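Local coordinates for NAD-dependent epimerase/dehydratase (Veillonella parvula, PDB 4HNH), which binds NADP on a Rossmann-type fold and is probably an epimerase or dehydratase, at residues A[34-39]-A[59-64]; A[74-79]-A[102-107]; A[18-23]-A[181-186]. All coordinates share one frame; numbering follows the deposited sequence. Where two conformers were deposited one is given.

Contact 1 (A[34-39]-A[59-64]); sequences TLYGRQ and GSFQNP. With NAP (NADP nicotinamide-adenine-dinucleotide phosphate), chain C.
Gly59 N donates to Gly37 O over 2.9 Å, tying the end of strand 32-37 to the loop after strand 54-58 at the adenine end of the NADP site in this Rossmann fold. Arg38 comes next, its chain extended from CG to NE. CB lies near phosphate oxygen O3X of NADP; CG sits 4.0 Å from Gly59 O, with adenine C2A equally near; CD again faces O3X. NE passes 4.0 Å from Ser60 CB, and the guanidinium then spreads one face over adenine N1A. NH1 turns to the 2'-phosphate, 3.6 Å from O1X, while NH2 lies 3.4 Å from adenine N6A. On the other side of the base Phe61 lays its ring face under C6A, and its backbone N donates to N1A at 2.9 Å, so the base is sandwiched and its N1A is bonded by the backbone. The cation beside the phosphate is consistent with a preference for NADP over NAD.

Deeper in, Tyr36 has CG anti to the backbone N (chi1 -176°), which carries its hydroxyl under the turn from Ser60 to Asn63. OH donates to Ser60 O at 2.7 Å from above the carbonyl plane, and Asn63 N reaches the same oxygen from the opposite face. The hydroxyl lies 3.2 Å from Gly59 C, and a CB on Gly59 would collide with it. In the fold, strand 32-37 runs between strands 7-11 and 54-58, Tyr36 packs on Leu67 and Ala70 of helix 64-71, and Phe61 rests against Leu11 and against Ile91 of helix 85-97.

Contact 2 (A[74-79]-A[102-107]); sequences AEVVFV and RVIGVS. With NAP (NADP nicotinamide-adenine-dinucleotide phosphate), chain C; FMT (formic acid), chain H.
Val77 to Val79 run beside Val103 to Gly105 as neighbouring parallel strands of a beta-alpha-beta crossover, strand 76-79, helix 85-97 and strand 102-108, in the central sheet of the Rossmann fold. The two strand axes are only 12° from parallel.

Four backbone hydrogen bonds join them. Val77 gives its N-H to Arg102 O, and Ile104 N donates to Val77 O at 2.8 Å; Val79 N then donates to Ile104 O, and Val106 N to Val79 O, the longest of the four at 3.2 Å. CA-H...O contacts fill in between: Ile104 O, for instance, also takes one from Phe78 CA.

Apolar packing covers both faces. On one, Phe78 carries CG anti to its N (chi1 176°), which sends the ring across Ile104 and Val106 at a slant: CD1 meets Ile104 CG2 at 4.0 Å, and CZ meets Val106 CG1 at 3.8 Å. Helix 182-193 covers this side through Ile189 and Ile192. The other face bears Val77, Val79 and Val103, which pack under Leu95 and Ile91 of helix 85-97.

At the start of the two strands, Val76 CG2 and Arg102 CG lie side by side, 3.7 Å apart. The arginine then bends at chi2 (75°), and its NH1 goes to Thr150 OG1 and Asn148 O. A water accepts from Arg102 N and is held weakly by Glu75 O.

At the cofactor end, Val106 CG2 comes within 3.8 Å of NADP C5D, and Ser107 OG, also bonded to Glu135, donates to O1 of a formic acid molecule, probably from the crystallisation liquor, at 2.7 Å.

Contact 3 (A[18-23]-A[181-186]); sequences AQKLTA and SREAVV. With NAP (NADP nicotinamide-adenine-dinucleotide phosphate), chain C.
Leu21 and Val186 mark the close approach of helices 16-28 and 182-193, their CA atoms 5.4 Å apart. The axes of the two short segments stay 9.3 Å apart and cross at -52°. The second helix begins at Ser181, its N-cap, whose OG accepts from Ala184 N.

Val186 aims at the other helix and sits astride its backbone: CG2 touches Leu21 N at 3.7 Å and Lys20 CB at 3.8 Å, while CG1 leans on Leu21 CA and, more loosely, on Leu21 CD1. Lys20 reaches over with its CD passing across Arg182 CB, then bends at its last torsion (chi4 -72°) to bring NZ into a salt bridge, 3.1 Å from Glu183 OE2. NZ meets OE2 from above the carboxylate plane; the other oxygen, OE1, accepts from Asp160 N. With an alanine here instead of Lys20, Glu183 OE2 would probably lose its ionic mate and Arg182 CB its aliphatic cover.

Arg182 starts beside Lys20 but leads away, extended from CG to NE, to the cofactor. Its NE donates to NADP O1N over 2.9 Å at 164°, in the guanidinium plane, and NH1 is held by Asn159 OD1. Helix 16-28 also serves the dinucleotide, through Ile17 N. The chemistry thus puts a charge pair on the partly exposed side and an arginine on the nicotinamide-side phosphate of NADP, whose negative charge it is likely to offset.

Along the chain, contact 1 closes before contact 2 opens, and both are nested inside the long loop closed by contact 3. Contacts 1 and 2 both reach the same sheet, with centres about 14 Å apart and no direct touch, whereas contact 3 joins two helices lying against that sheet. Its helix 16-28 meets both: Thr22 packs on Leu35 of contact 1, and Leu21 on Phe78 of contact 2. The centres of contacts 1 and 3 are about 19 Å apart, yet all three reach NADP, at the adenine and its phosphate, the nicotinamide half, and the diphosphate respectively. The cofactor is thus spanned by distant parts of a single Rossmann-type domain.

Contact 1 (A[34-39]-A[59-64])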
# COMPACT_ATOMS: atom_id res chain seq x y z
N THR A 34 -8.80 11.39 -3.65
CA THR A 34 -9.10 11.91 -2.33
C THR A 34 -7.99 11.45 -1.38
O THR A 34 -7.71 10.26 -1.28
CB THR A 34 -10.49 11.44 -1.85
OG1 THR A 34 -11.49 11.99 -2.71
CG2 THR A 34 -10.75 11.92 -0.43
N LEU A 35 -7.36 12.41 -0.71
CA LEU A 35 -6.23 12.14 0.18
C LEU A 35 -6.69 12.25 1.63
O LEU A 35 -7.36 13.20 2.00
CB LEU A 35 -5.10 13.15 -0.07
CG LEU A 35 -4.56 13.21 -1.50
CD1 LEU A 35 -3.47 14.27 -1.63
CD2 LEU A 35 -4.03 11.85 -1.95
N TYR A 36 -6.31 11.27 2.44
CA TYR A 36 -6.72 11.24 3.83
C TYR A 36 -5.53 10.97 4.74
O TYR A 36 -4.74 10.05 4.49
CB TYR A 36 -7.77 10.14 4.04
CG TYR A 36 -8.31 10.12 5.45
CD1 TYR A 36 -9.28 11.02 5.85
CD2 TYR A 36 -7.84 9.20 6.38
CE1 TYR A 36 -9.78 11.01 7.14
CE2 TYR A 36 -8.33 9.18 7.68
CZ TYR A 36 -9.30 10.09 8.06
OH TYR A 36 -9.82 10.10 9.34
N GLY A 37 -5.40 11.75 5.80
CA GLY A 37 -4.39 11.46 6.81
C GLY A 37 -4.20 12.60 7.78
O GLY A 37 -4.91 13.60 7.72
N ARG A 38 -3.25 12.45 8.70
CA ARG A 38 -3.06 13.44 9.75
C ARG A 38 -2.42 14.72 9.24
O ARG A 38 -1.33 14.69 8.66
CB ARG A 38 -2.20 12.88 10.88
CG ARG A 38 -2.83 11.73 11.66
CD ARG A 38 -1.98 11.46 12.89
NE ARG A 38 -2.39 10.26 13.62
CZ ARG A 38 -1.80 9.07 13.48
NH1 ARG A 38 -0.79 8.91 12.63
NH2 ARG A 38 -2.23 8.04 14.19
N GLN A 39 -3.09 15.85 9.47
CA GLN A 39 -2.51 17.17 9.22
C GLN A 39 -2.03 17.35 7.78
O GLN A 39 -1.03 18.03 7.55
CB GLN A 39 -1.34 17.42 10.19
CG GLN A 39 -1.73 17.47 11.65
CD GLN A 39 -2.62 18.64 11.99
OE1 GLN A 39 -2.38 19.77 11.55
NE2 GLN A 39 -3.65 18.39 12.78
N GLY A 59 -7.52 13.64 9.02
CA GLY A 59 -8.01 12.80 10.10
C GLY A 59 -7.13 11.59 10.31
O GLY A 59 -6.19 11.35 9.56
N SER A 60 -7.45 10.81 11.34
CA SER A 60 -6.67 9.61 11.64
C SER A 60 -7.47 8.36 11.30
O SER A 60 -8.69 8.43 11.12
CB SER A 60 -6.26 9.59 13.11
OG SER A 60 -7.31 9.10 13.92
N PHE A 61 -6.79 7.22 11.21
CA PHE A 61 -7.47 5.96 10.89
C PHE A 61 -8.48 5.57 11.97
O PHE A 61 -9.22 4.61 11.80
CB PHE A 61 -6.47 4.80 10.72
CG PHE A 61 -5.61 4.89 9.49
CD1 PHE A 61 -5.82 5.86 8.53
CD2 PHE A 61 -4.58 3.97 9.30
CE1 PHE A 61 -5.01 5.93 7.41
CE2 PHE A 61 -3.78 4.02 8.17
CZ PHE A 61 -3.99 5.00 7.23
N GLN A 62 -8.50 6.31 13.08
CA GLN A 62 -9.43 6.04 14.17
C GLN A 62 -10.59 7.04 14.21
O GLN A 62 -11.32 7.12 15.20
CB GLN A 62 -8.70 6.06 15.52
CG GLN A 62 -7.79 4.87 15.75
CD GLN A 62 -8.55 3.58 15.99
OE1 GLN A 62 -9.63 3.58 16.58
NE2 GLN A 62 -7.99 2.46 15.53
N ASN A 63 -10.77 7.80 13.13
CA ASN A 63 -11.89 8.73 13.03
C ASN A 63 -12.95 8.21 12.07
O ASN A 63 -12.84 8.39 10.86
CB ASN A 63 -11.40 10.10 12.56
CG ASN A 63 -12.47 11.17 12.66
OD1 ASN A 63 -13.67 10.88 12.57
ND2 ASN A 63 -12.05 12.42 12.84
N PRO A 64 -14.00 7.57 12.62
CA PRO A 64 -14.99 6.87 11.79
C PRO A 64 -15.71 7.79 10.80
O PRO A 64 -15.88 7.43 9.63
CB PRO A 64 -15.99 6.31 12.81
CG PRO A 64 -15.79 7.17 14.04
CD PRO A 64 -14.35 7.53 14.05
PA NAP C . 5.32 5.52 5.48
O1A NAP C . 6.15 6.64 4.94
O2A NAP C . 5.59 5.48 6.95
O5B NAP C . 3.79 5.81 5.23
C5B NAP C . 2.82 5.26 6.08
C4B NAP C . 1.78 6.28 6.33
O4B NAP C . 0.66 5.68 6.99
C3B NAP C . 2.30 7.39 7.20
O3B NAP C . 2.28 8.59 6.52
C2B NAP C . 1.36 7.38 8.37
O2B NAP C . 0.96 8.66 8.80
C1B NAP C . 0.16 6.65 7.83
N9A NAP C . -0.57 6.10 8.93
C8A NAP C . -0.28 4.93 9.65
N7A NAP C . -1.18 4.79 10.62
C5A NAP C . -2.08 5.87 10.58
C6A NAP C . -3.23 6.25 11.35
N6A NAP C . -3.67 5.48 12.42
N1A NAP C . -3.87 7.39 11.02
C2A NAP C . -3.47 8.14 9.99
N3A NAP C . -2.40 7.82 9.24
C4A NAP C . -1.70 6.72 9.50
O3 NAP C . 5.70 4.11 4.86
PN NAP C . 6.02 3.79 3.33
O1N NAP C . 7.46 3.98 2.98
O2N NAP C . 5.30 4.64 2.33
O5D NAP C . 5.67 2.25 3.17
C5D NAP C . 4.31 1.85 3.22
C4D NAP C . 4.06 0.83 4.35
O4D NAP C . 4.80 -0.34 4.19
C3D NAP C . 4.35 1.33 5.75
O3D NAP C . 3.43 0.78 6.60
C2D NAP C . 5.72 0.80 6.00
O2D NAP C . 5.98 0.69 7.35
C1D NAP C . 5.58 -0.53 5.35
N1N NAP C . 6.85 -1.16 4.90
C2N NAP C . 8.07 -0.53 5.13
C3N NAP C . 9.25 -1.12 4.70
C7N NAP C . 10.54 -0.46 4.94
O7N NAP C . 11.55 -0.88 4.42
N7N NAP C . 10.61 0.71 5.78
C4N NAP C . 9.19 -2.37 4.00
C5N NAP C . 7.88 -2.98 3.79
C6N NAP C . 6.76 -2.36 4.24
P2B NAP C . 1.82 9.63 9.71
O1X NAP C . 2.39 9.04 10.99
O2X NAP C . 3.03 10.12 8.93
O3X NAP C . 0.99 10.84 10.13

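Contact 2 (A[74-79]-A[102-107])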
# COMPACT_ATOMS: atom_id res chain seq x y z
N ALA A 74 -15.40 6.50 -3.45
CA ALA A 74 -14.30 5.68 -3.95
C ALA A 74 -14.75 4.46 -4.76
O ALA A 74 -15.73 3.79 -4.42
CB ALA A 74 -13.39 5.24 -2.80
N GLU A 75 -14.04 4.20 -5.86
CA GLU A 75 -14.19 2.96 -6.61
C GLU A 75 -13.07 2.00 -6.20
O GLU A 75 -13.19 0.78 -6.38
CB GLU A 75 -14.15 3.23 -8.12
CG GLU A 75 -15.36 4.00 -8.62
CD GLU A 75 -15.23 4.48 -10.05
OE1 GLU A 75 -14.13 4.92 -10.44
OE2 GLU A 75 -16.23 4.42 -10.79
N VAL A 76 -11.99 2.55 -5.65
CA VAL A 76 -10.88 1.76 -5.14
C VAL A 76 -10.22 2.54 -4.01
O VAL A 76 -10.19 3.78 -4.04
CB VAL A 76 -9.85 1.44 -6.26
CG1 VAL A 76 -9.32 2.72 -6.90
CG2 VAL A 76 -8.71 0.57 -5.73
N VAL A 77 -9.73 1.84 -3.00
CA VAL A 77 -9.08 2.49 -1.87
C VAL A 77 -7.67 1.96 -1.70
O VAL A 77 -7.46 0.75 -1.69
CB VAL A 77 -9.90 2.33 -0.58
CG1 VAL A 77 -9.16 2.92 0.62
CG2 VAL A 77 -11.27 3.01 -0.73
N PHE A 78 -6.68 2.86 -1.59
CA PHE A 78 -5.32 2.43 -1.31
C PHE A 78 -5.04 2.65 0.17
O PHE A 78 -5.23 3.75 0.68
CB PHE A 78 -4.30 3.20 -2.17
CG PHE A 78 -2.86 2.87 -1.85
CD1 PHE A 78 -2.29 1.70 -2.33
CD2 PHE A 78 -2.07 3.74 -1.11
CE1 PHE A 78 -0.95 1.38 -2.04
CE2 PHE A 78 -0.74 3.44 -0.83
CZ PHE A 78 -0.18 2.25 -1.30
N VAL A 79 -4.63 1.60 0.85
CA VAL A 79 -4.34 1.68 2.27
C VAL A 79 -2.84 1.70 2.43
O VAL A 79 -2.16 0.69 2.19
CB VAL A 79 -4.94 0.50 3.04
CG1 VAL A 79 -4.60 0.62 4.52
CG2 VAL A 79 -6.44 0.46 2.85
N ARG A 102 -13.25 -2.56 -3.36
CA ARG A 102 -11.91 -2.76 -3.93
C ARG A 102 -10.84 -2.01 -3.13
O ARG A 102 -10.90 -0.79 -3.00
CB ARG A 102 -11.88 -2.32 -5.40
CG ARG A 102 -10.56 -2.62 -6.10
CD ARG A 102 -10.42 -4.11 -6.43
NE ARG A 102 -9.15 -4.34 -7.13
CZ ARG A 102 -8.06 -4.87 -6.57
NH1 ARG A 102 -8.08 -5.27 -5.30
NH2 ARG A 102 -6.95 -5.01 -7.29
N VAL A 103 -9.87 -2.76 -2.61
CA VAL A 103 -8.82 -2.19 -1.77
C VAL A 103 -7.45 -2.74 -2.14
O VAL A 103 -7.32 -3.94 -2.36
CB VAL A 103 -9.08 -2.50 -0.30
CG1 VAL A 103 -7.82 -2.25 0.55
CG2 VAL A 103 -10.26 -1.69 0.20
N ILE A 104 -6.45 -1.86 -2.19
CA ILE A 104 -5.06 -2.30 -2.36
C ILE A 104 -4.33 -1.83 -1.11
O ILE A 104 -4.41 -0.66 -0.75
CB ILE A 104 -4.41 -1.68 -3.61
CG1 ILE A 104 -5.12 -2.17 -4.88
CG2 ILE A 104 -2.92 -2.05 -3.66
CD1 ILE A 104 -4.73 -1.44 -6.15
N GLY A 105 -3.64 -2.74 -0.42
CA GLY A 105 -2.96 -2.36 0.83
C GLY A 105 -1.50 -2.76 0.81
O GLY A 105 -1.16 -3.74 0.15
N VAL A 106 -0.64 -2.03 1.52
CA VAL A 106 0.78 -2.38 1.57
C VAL A 106 1.19 -2.94 2.93
O VAL A 106 0.89 -2.34 3.98
CB VAL A 106 1.70 -1.20 1.15
CG1 VAL A 106 1.63 -1.01 -0.37
CG2 VAL A 106 1.30 0.06 1.86
N SER A 107 1.85 -4.09 2.91
CA SER A 107 2.25 -4.83 4.10
C SER A 107 3.72 -5.19 3.94
O SER A 107 4.35 -4.86 2.93
CB SER A 107 1.38 -6.10 4.23
OG SER A 107 1.72 -6.87 5.38
PA NAP C . 5.32 5.52 5.48
O1A NAP C . 6.15 6.64 4.94
O2A NAP C . 5.59 5.48 6.95
O5B NAP C . 3.79 5.81 5.23
C5B NAP C . 2.82 5.26 6.08
C4B NAP C . 1.78 6.28 6.33
O4B NAP C . 0.66 5.68 6.99
C3B NAP C . 2.30 7.39 7.20
O3B NAP C . 2.28 8.59 6.52
C2B NAP C . 1.36 7.38 8.37
O2B NAP C . 0.96 8.66 8.80
C1B NAP C . 0.16 6.65 7.83
N9A NAP C . -0.57 6.10 8.93
C8A NAP C . -0.28 4.93 9.65
N7A NAP C . -1.18 4.79 10.62
C5A NAP C . -2.08 5.87 10.58
C6A NAP C . -3.23 6.25 11.35
N6A NAP C . -3.67 5.48 12.42
N1A NAP C . -3.87 7.39 11.02
C2A NAP C . -3.47 8.14 9.99
N3A NAP C . -2.40 7.82 9.24
C4A NAP C . -1.70 6.72 9.50
O3 NAP C . 5.70 4.11 4.86
PN NAP C . 6.02 3.79 3.33
O1N NAP C . 7.46 3.98 2.98
O2N NAP C . 5.30 4.64 2.33
O5D NAP C . 5.67 2.25 3.17
C5D NAP C . 4.31 1.85 3.22
C4D NAP C . 4.06 0.83 4.35
O4D NAP C . 4.80 -0.34 4.19
C3D NAP C . 4.35 1.33 5.75
O3D NAP C . 3.43 0.78 6.60
C2D NAP C . 5.72 0.80 6.00
O2D NAP C . 5.98 0.69 7.35
C1D NAP C . 5.58 -0.53 5.35
N1N NAP C . 6.85 -1.16 4.90
C2N NAP C . 8.07 -0.53 5.13
C3N NAP C . 9.25 -1.12 4.70
C7N NAP C . 10.54 -0.46 4.94
O7N NAP C . 11.55 -0.88 4.42
N7N NAP C . 10.61 0.71 5.78
C4N NAP C . 9.19 -2.37 4.00
C5N NAP C . 7.88 -2.98 3.79
C6N NAP C . 6.76 -2.36 4.24
P2B NAP C . 1.82 9.63 9.71
O1X NAP C . 2.39 9.04 10.99
O2X NAP C . 3.03 10.12 8.93
O3X NAP C . 0.99 10.84 10.13
C FMT H . 1.90 -10.02 4.98
O1 FMT H . 0.87 -9.40 5.27
O2 FMT H . 3.01 -9.50 4.91
O HOH W 1 -15.71 -0.77 -4.60

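Contact 3 (A[18-23]-A[181-186])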
# COMPACT_ATOMS: atom_id res chain seq x y z
N ALA A 18 2.63 6.58 -0.73
CA ALA A 18 1.38 7.28 -1.03
C ALA A 18 1.60 8.59 -1.78
O ALA A 18 0.90 8.88 -2.76
CB ALA A 18 0.61 7.52 0.26
N GLN A 19 2.58 9.38 -1.35
CA GLN A 19 2.84 10.65 -2.01
C GLN A 19 3.34 10.46 -3.44
O GLN A 19 2.90 11.15 -4.36
CB GLN A 19 3.81 11.50 -1.20
CG GLN A 19 3.23 11.96 0.13
CD GLN A 19 3.81 13.29 0.59
OE1 GLN A 19 3.81 14.27 -0.15
NE2 GLN A 19 4.32 13.31 1.82
N LYS A 20 4.27 9.52 -3.63
CA LYS A 20 4.77 9.24 -4.98
C LYS A 20 3.66 8.69 -5.89
O LYS A 20 3.61 8.99 -7.09
CB LYS A 20 5.96 8.27 -4.91
CG LYS A 20 7.21 8.88 -4.28
CD LYS A 20 8.33 7.83 -4.25
CE LYS A 20 9.50 8.27 -3.38
NZ LYS A 20 10.30 9.35 -4.01
N LEU A 21 2.76 7.89 -5.31
CA LEU A 21 1.66 7.32 -6.05
C LEU A 21 0.75 8.45 -6.48
O LEU A 21 0.30 8.50 -7.62
CB LEU A 21 0.87 6.32 -5.20
CG LEU A 21 -0.43 5.78 -5.81
CD1 LEU A 21 -0.10 4.95 -7.04
CD2 LEU A 21 -1.20 4.95 -4.77
N THR A 22 0.49 9.36 -5.54
CA THR A 22 -0.37 10.50 -5.83
C THR A 22 0.12 11.29 -7.06
O THR A 22 -0.65 11.59 -7.98
CB THR A 22 -0.48 11.46 -4.63
OG1 THR A 22 -1.02 10.76 -3.50
CG2 THR A 22 -1.40 12.62 -4.96
N ALA A 23 1.40 11.64 -7.05
CA ALA A 23 1.98 12.41 -8.15
C ALA A 23 1.90 11.64 -9.46
O ALA A 23 1.61 12.21 -10.51
CB ALA A 23 3.42 12.79 -7.84
N SER A 181 12.65 -0.40 -4.77
CA SER A 181 12.54 1.06 -4.61
C SER A 181 11.07 1.43 -4.44
O SER A 181 10.18 0.74 -4.91
CB SER A 181 13.14 1.80 -5.81
OG SER A 181 12.30 1.66 -6.95
N ARG A 182 10.81 2.54 -3.76
CA ARG A 182 9.43 2.99 -3.62
C ARG A 182 8.84 3.34 -4.99
O ARG A 182 7.64 3.16 -5.22
CB ARG A 182 9.34 4.17 -2.66
CG ARG A 182 9.60 3.74 -1.22
CD ARG A 182 9.37 4.89 -0.27
NE ARG A 182 9.60 4.47 1.11
CZ ARG A 182 10.80 4.47 1.68
NH1 ARG A 182 11.87 4.86 1.00
NH2 ARG A 182 10.93 4.07 2.94
N GLU A 183 9.68 3.81 -5.91
CA GLU A 183 9.23 4.16 -7.25
C GLU A 183 8.78 2.92 -8.01
O GLU A 183 7.81 2.97 -8.76
CB GLU A 183 10.34 4.90 -8.00
CG GLU A 183 10.66 6.31 -7.45
CD GLU A 183 11.62 6.32 -6.25
OE1 GLU A 183 12.08 5.25 -5.78
OE2 GLU A 183 11.92 7.44 -5.77
N ALA A 184 9.49 1.80 -7.80
CA ALA A 184 9.09 0.55 -8.45
C ALA A 184 7.77 0.04 -7.86
O ALA A 184 6.93 -0.50 -8.59
CB ALA A 184 10.19 -0.51 -8.31
N VAL A 185 7.58 0.22 -6.56
CA VAL A 185 6.32 -0.19 -5.94
C VAL A 185 5.17 0.66 -6.48
O VAL A 185 4.08 0.15 -6.76
CB VAL A 185 6.37 -0.08 -4.41
CG1 VAL A 185 5.02 -0.41 -3.79
CG2 VAL A 185 7.42 -1.03 -3.84
N VAL A 186 5.41 1.95 -6.64
CA VAL A 186 4.41 2.80 -7.26
C VAL A 186 4.04 2.30 -8.66
O VAL A 186 2.87 2.26 -9.00
CB VAL A 186 4.83 4.28 -7.26
CG1 VAL A 186 3.92 5.10 -8.19
CG2 VAL A 186 4.80 4.82 -5.84
PA NAP C . 5.32 5.52 5.48
O1A NAP C . 6.15 6.64 4.94
O2A NAP C . 5.59 5.48 6.95
O5B NAP C . 3.79 5.81 5.23
C5B NAP C . 2.82 5.26 6.08
C4B NAP C . 1.78 6.28 6.33
O4B NAP C . 0.66 5.68 6.99
C3B NAP C . 2.30 7.39 7.20
O3B NAP C . 2.28 8.59 6.52
C2B NAP C . 1.36 7.38 8.37
O2B NAP C . 0.96 8.66 8.80
C1B NAP C . 0.16 6.65 7.83
N9A NAP C . -0.57 6.10 8.93
C8A NAP C . -0.28 4.93 9.65
N7A NAP C . -1.18 4.79 10.62
C5A NAP C . -2.08 5.87 10.58
C6A NAP C . -3.23 6.25 11.35
N6A NAP C . -3.67 5.48 12.42
N1A NAP C . -3.87 7.39 11.02
C2A NAP C . -3.47 8.14 9.99
N3A NAP C . -2.40 7.82 9.24
C4A NAP C . -1.70 6.72 9.50
O3 NAP C . 5.70 4.11 4.86
PN NAP C . 6.02 3.79 3.33
O1N NAP C . 7.46 3.98 2.98
O2N NAP C . 5.30 4.64 2.33
O5D NAP C . 5.67 2.25 3.17
C5D NAP C . 4.31 1.85 3.22
C4D NAP C . 4.06 0.83 4.35
O4D NAP C . 4.80 -0.34 4.19
C3D NAP C . 4.35 1.33 5.75
O3D NAP C . 3.43 0.78 6.60
C2D NAP C . 5.72 0.80 6.00
O2D NAP C . 5.98 0.69 7.35
C1D NAP C . 5.58 -0.53 5.35
N1N NAP C . 6.85 -1.16 4.90
C2N NAP C . 8.07 -0.53 5.13
C3N NAP C . 9.25 -1.12 4.70
C7N NAP C . 10.54 -0.46 4.94
O7N NAP C . 11.55 -0.88 4.42
N7N NAP C . 10.61 0.71 5.78
C4N NAP C . 9.19 -2.37 4.00
C5N NAP C . 7.88 -2.98 3.79
C6N NAP C . 6.76 -2.36 4.24
P2B NAP C . 1.82 9.63 9.71
O1X NAP C . 2.39 9.04 10.99
O2X NAP C . 3.03 10.12 8.93
O3X NAP C . 0.99 10.84 10.13